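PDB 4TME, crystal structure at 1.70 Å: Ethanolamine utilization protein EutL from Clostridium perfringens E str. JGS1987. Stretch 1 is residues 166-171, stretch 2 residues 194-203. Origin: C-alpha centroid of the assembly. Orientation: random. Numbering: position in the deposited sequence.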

ATOM      1  N   LYS C 166     -15.562 -23.078 -11.983  1.00 29.35           N
ATOM      2  CA  LYS C 166     -16.332 -24.301 -12.046  1.00 30.69           C
ATOM      3  C   LYS C 166     -17.507 -24.206 -13.030  1.00 32.26           C
ATOM      4  O   LYS C 166     -17.918 -25.212 -13.611  1.00 33.85           O
ATOM      5  CB  LYS C 166     -16.813 -24.655 -10.648  1.00 31.08           C
ATOM      6  CG  LYS C 166     -15.676 -25.253  -9.812  1.00 31.63           C
ATOM      7  CD  LYS C 166     -15.987 -25.251  -8.341  1.00 31.29           C
ATOM      8  CE  LYS C 166     -14.968 -26.099  -7.572  1.00 30.84           C
ATOM      9  NZ  LYS C 166     -15.222 -25.990  -6.125  1.00 29.08           N
ATOM     10  N   ALA C 167     -18.010 -22.995 -13.234  1.00 32.52           N
ATOM     11  CA  ALA C 167     -19.254 -22.792 -13.993  1.00 36.61           C
ATOM     12  C   ALA C 167     -19.057 -22.759 -15.498  1.00 37.37           C
ATOM     13  O   ALA C 167     -20.006 -22.977 -16.261  1.00 38.42           O
ATOM     14  CB  ALA C 167     -19.915 -21.500 -13.562  1.00 38.49           C
ATOM     15  N   ALA C 168     -17.840 -22.496 -15.930  1.00 36.16           N
ATOM     16  CA  ALA C 168     -17.619 -22.108 -17.309  1.00 39.04           C
ATOM     17  C   ALA C 168     -16.348 -22.736 -17.842  1.00 39.21           C
ATOM     18  O   ALA C 168     -15.407 -22.979 -17.087  1.00 37.32           O
ATOM     19  CB  ALA C 168     -17.551 -20.588 -17.406  1.00 39.59           C
ATOM     20  N   ASP C 169     -16.323 -22.981 -19.145  1.00 40.23           N
ATOM     21  CA  ASP C 169     -15.144 -23.522 -19.805  1.00 41.37           C
ATOM     22  C   ASP C 169     -14.136 -22.408 -20.045  1.00 38.15           C
ATOM     23  O   ASP C 169     -13.938 -21.957 -21.185  1.00 38.84           O
ATOM     24  CB  ASP C 169     -15.526 -24.197 -21.132  1.00 49.51           C
ATOM     25  CG  ASP C 169     -14.400 -25.049 -21.701  1.00 60.74           C
ATOM     26  OD1 ASP C 169     -13.401 -25.266 -20.983  1.00 60.88           O
ATOM     27  OD2 ASP C 169     -14.518 -25.515 -22.860  1.00 70.27           O
ATOM     28  N   VAL C 170     -13.519 -21.957 -18.958  1.00 36.29           N
ATOM     29  CA  VAL C 170     -12.556 -20.857 -18.990  1.00 35.92           C
ATOM     30  C   VAL C 170     -11.214 -21.229 -18.353  1.00 36.48           C
ATOM     31  O   VAL C 170     -11.128 -22.155 -17.530  1.00 38.74           O
ATOM     32  CB  VAL C 170     -13.117 -19.610 -18.269  1.00 35.02           C
ATOM     33  CG1 VAL C 170     -14.314 -19.054 -19.045  1.00 35.41           C
ATOM     34  CG2 VAL C 170     -13.482 -19.932 -16.828  1.00 36.24           C
ATOM     35  N   GLU C 171     -10.173 -20.509 -18.767  1.00 34.41           N
ATOM     36  CA  GLU C 171      -8.809 -20.697 -18.292  1.00 35.81           C
ATOM     37  C   GLU C 171      -8.354 -19.484 -17.511  1.00 34.18           C
ATOM     38  O   GLU C 171      -8.677 -18.350 -17.855  1.00 33.64           O
ATOM     39  CB  GLU C 171      -7.834 -20.909 -19.449  1.00 42.47           C
ATOM     40  CG  GLU C 171      -8.180 -22.051 -20.387  1.00 54.42           C
ATOM     41  CD  GLU C 171      -7.174 -22.176 -21.513  1.00 65.16           C
ATOM     42  OE1 GLU C 171      -7.336 -21.482 -22.547  1.00 68.68           O
ATOM     43  OE2 GLU C 171      -6.213 -22.958 -21.354  1.00 69.10           O
TER
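Stretch 2, residues 194-203: SACKAACDAF

What shape does stretch 2 take as it lies on stretch 1? It is helical throughout, part of a longer helix, and its backbone hydrogen bonds run regularly from Ala198 N to Ser194 O (2.9 Å) through to Phe203 N to Ala199 O (2.9 Å). Stretch 1 ends a helix at Ala167 and leaves helical geometry at Ala168, where phi and psi open to -141° and 151°. The two run in opposite senses: Ala167 meets Ala202, whereas Val170, further along stretch 1, meets Ala195, near the start of stretch 2.

What does Ala195, the residue with the most surface covered, sit against? The CA-to-CB bond of Ala195 points toward stretch 1, and Ala195 CB lies 3.5 Å from Asp169 O and 3.9 Å from Val170 CG1. The CA atoms also come closest here, with Ala195 CA 5.3 Å from Ala168 CA.

How does Val170 fill its side of the contact? With chi1 in the m rotamer, Val170 places its CG1 3.5 Å from Ala195 O and 4.2 Å from Ala199 CB. That methyl therefore packs against both backbone and side chain of the helix, at residues one turn apart.

What holds the remainder together? Ala167 CB touches Ala202 CB at 3.6 Å, while Ala168 CB lies 3.3 Å from Ala195 O and 4.0 Å from both Ala198 CB and Ala199 CB. Ala195 O already accepts a hydrogen bond from Ala199 N at 3.0 Å, so the Ala168 methyl rests against a carbonyl engaged within its own helix. No hydrogen bond or salt bridge crosses between the stretches; the 269 Å² they bury together comes with small apolar side chains packed against one another and against backbone carbonyls.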

ATOM      1  N   SER C 194     -19.173 -16.837 -24.989  1.00 39.30           N
ATOM      2  CA  SER C 194     -20.265 -17.384 -24.182  1.00 40.78           C
ATOM      3  C   SER C 194     -19.719 -17.943 -22.854  1.00 38.35           C
ATOM      4  O   SER C 194     -20.342 -17.771 -21.801  1.00 37.45           O
ATOM      5  CB  SER C 194     -21.050 -18.440 -24.971  1.00 45.13           C
ATOM      6  OG  SER C 194     -20.348 -19.664 -25.106  1.00 48.04           O
ATOM      7  N   ALA C 195     -18.540 -18.557 -22.886  1.00 35.98           N
ATOM      8  CA  ALA C 195     -17.933 -19.062 -21.647  1.00 34.86           C
ATOM      9  C   ALA C 195     -17.505 -17.929 -20.724  1.00 33.24           C
ATOM     10  O   ALA C 195     -17.637 -18.040 -19.503  1.00 31.72           O
ATOM     11  CB  ALA C 195     -16.743 -19.952 -21.952  1.00 35.49           C
ATOM     12  N   CYS C 196     -16.987 -16.842 -21.288  1.00 32.20           N
ATOM     13  CA  CYS C 196     -16.610 -15.693 -20.461  1.00 31.14           C
ATOM     14  C   CYS C 196     -17.864 -15.060 -19.852  1.00 30.94           C
ATOM     15  O   CYS C 196     -17.860 -14.675 -18.691  1.00 30.31           O
ATOM     16  CB  CYS C 196     -15.817 -14.663 -21.268  1.00 30.66           C
ATOM     17  SG  CYS C 196     -14.137 -15.230 -21.681  1.00 32.89           S
ATOM     18  N   LYS C 197     -18.954 -15.001 -20.611  1.00 31.94           N
ATOM     19  CA  LYS C 197     -20.199 -14.468 -20.064  1.00 33.42           C
ATOM     20  C   LYS C 197     -20.738 -15.352 -18.925  1.00 31.76           C
ATOM     21  O   LYS C 197     -21.210 -14.851 -17.890  1.00 31.77           O
ATOM     22  CB  LYS C 197     -21.245 -14.330 -21.169  1.00 39.98           C
ATOM     23  CG  LYS C 197     -22.612 -13.878 -20.681  1.00 49.36           C
ATOM     24  CD  LYS C 197     -22.548 -12.526 -19.981  1.00 58.10           C
ATOM     25  CE  LYS C 197     -23.933 -12.067 -19.531  1.00 65.56           C
ATOM     26  NZ  LYS C 197     -23.864 -10.876 -18.639  1.00 67.92           N
ATOM     27  N   ALA C 198     -20.638 -16.661 -19.093  1.00 31.87           N
ATOM     28  CA  ALA C 198     -21.081 -17.593 -18.052  1.00 31.89           C
ATOM     29  C   ALA C 198     -20.209 -17.408 -16.789  1.00 31.15           C
ATOM     30  O   ALA C 198     -20.690 -17.522 -15.662  1.00 30.43           O
ATOM     31  CB  ALA C 198     -21.009 -19.006 -18.537  1.00 33.84           C
ATOM     32  N   ALA C 199     -18.928 -17.130 -16.982  1.00 30.32           N
ATOM     33  CA  ALA C 199     -18.034 -16.941 -15.837  1.00 29.51           C
ATOM     34  C   ALA C 199     -18.413 -15.641 -15.117  1.00 29.25           C
ATOM     35  O   ALA C 199     -18.460 -15.586 -13.878  1.00 28.89           O
ATOM     36  CB  ALA C 199     -16.566 -16.914 -16.286  1.00 28.43           C
ATOM     37  N   CYS C 200     -18.721 -14.603 -15.890  1.00 28.43           N
ATOM     38  CA  CYS C 200     -19.119 -13.325 -15.302  1.00 27.96           C
ATOM     39  C   CYS C 200     -20.409 -13.491 -14.484  1.00 28.39           C
ATOM     40  O   CYS C 200     -20.501 -12.979 -13.372  1.00 27.73           O
ATOM     41  CB  CYS C 200     -19.337 -12.257 -16.383  1.00 28.99           C
ATOM     42  SG  CYS C 200     -17.820 -11.648 -17.140  1.00 28.97           S
ATOM     43  N   ASP C 201     -21.383 -14.213 -15.037  1.00 28.92           N
ATOM     44  CA  ASP C 201     -22.674 -14.376 -14.368  1.00 30.16           C
ATOM     45  C   ASP C 201     -22.480 -15.125 -13.050  1.00 29.39           C
ATOM     46  O   ASP C 201     -23.044 -14.752 -12.019  1.00 28.91           O
ATOM     47  CB  ASP C 201     -23.674 -15.137 -15.248  1.00 33.99           C
ATOM     48  CG  ASP C 201     -24.142 -14.333 -16.464  1.00 39.06           C
ATOM     49  OD1 ASP C 201     -23.914 -13.097 -16.535  1.00 40.35           O
ATOM     50  OD2 ASP C 201     -24.757 -14.967 -17.349  1.00 41.40           O
ATOM     51  N   ALA C 202     -21.680 -16.185 -13.097  1.00 29.58           N
ATOM     52  CA  ALA C 202     -21.413 -17.001 -11.911  1.00 29.79           C
ATOM     53  C   ALA C 202     -20.639 -16.220 -10.853  1.00 27.15           C
ATOM     54  O   ALA C 202     -20.913 -16.357  -9.646  1.00 27.28           O
ATOM     55  CB  ALA C 202     -20.652 -18.244 -12.290  1.00 31.36           C
ATOM     56  N   PHE C 203     -19.662 -15.421 -11.291  1.00 25.48           N
ATOM     57  CA  PHE C 203     -18.874 -14.584 -10.383  1.00 24.15           C
ATOM     58  C   PHE C 203     -19.810 -13.600  -9.676  1.00 25.39           C
ATOM     59  O   PHE C 203     -19.781 -13.473  -8.453  1.00 25.27           O
ATOM     60  CB  PHE C 203     -17.759 -13.847 -11.163  1.00 23.51           C
ATOM     61  CG  PHE C 203     -16.813 -13.042 -10.294  1.00 23.64           C
ATOM     62  CD1 PHE C 203     -15.732 -13.657  -9.683  1.00 23.70           C
ATOM     63  CD2 PHE C 203     -16.987 -11.684 -10.113  1.00 24.51           C
ATOM     64  CE1 PHE C 203     -14.861 -12.934  -8.879  1.00 22.74           C
ATOM     65  CE2 PHE C 203     -16.104 -10.956  -9.319  1.00 23.40           C
ATOM     66  CZ  PHE C 203     -15.050 -11.583  -8.708  1.00 23.10           C
TER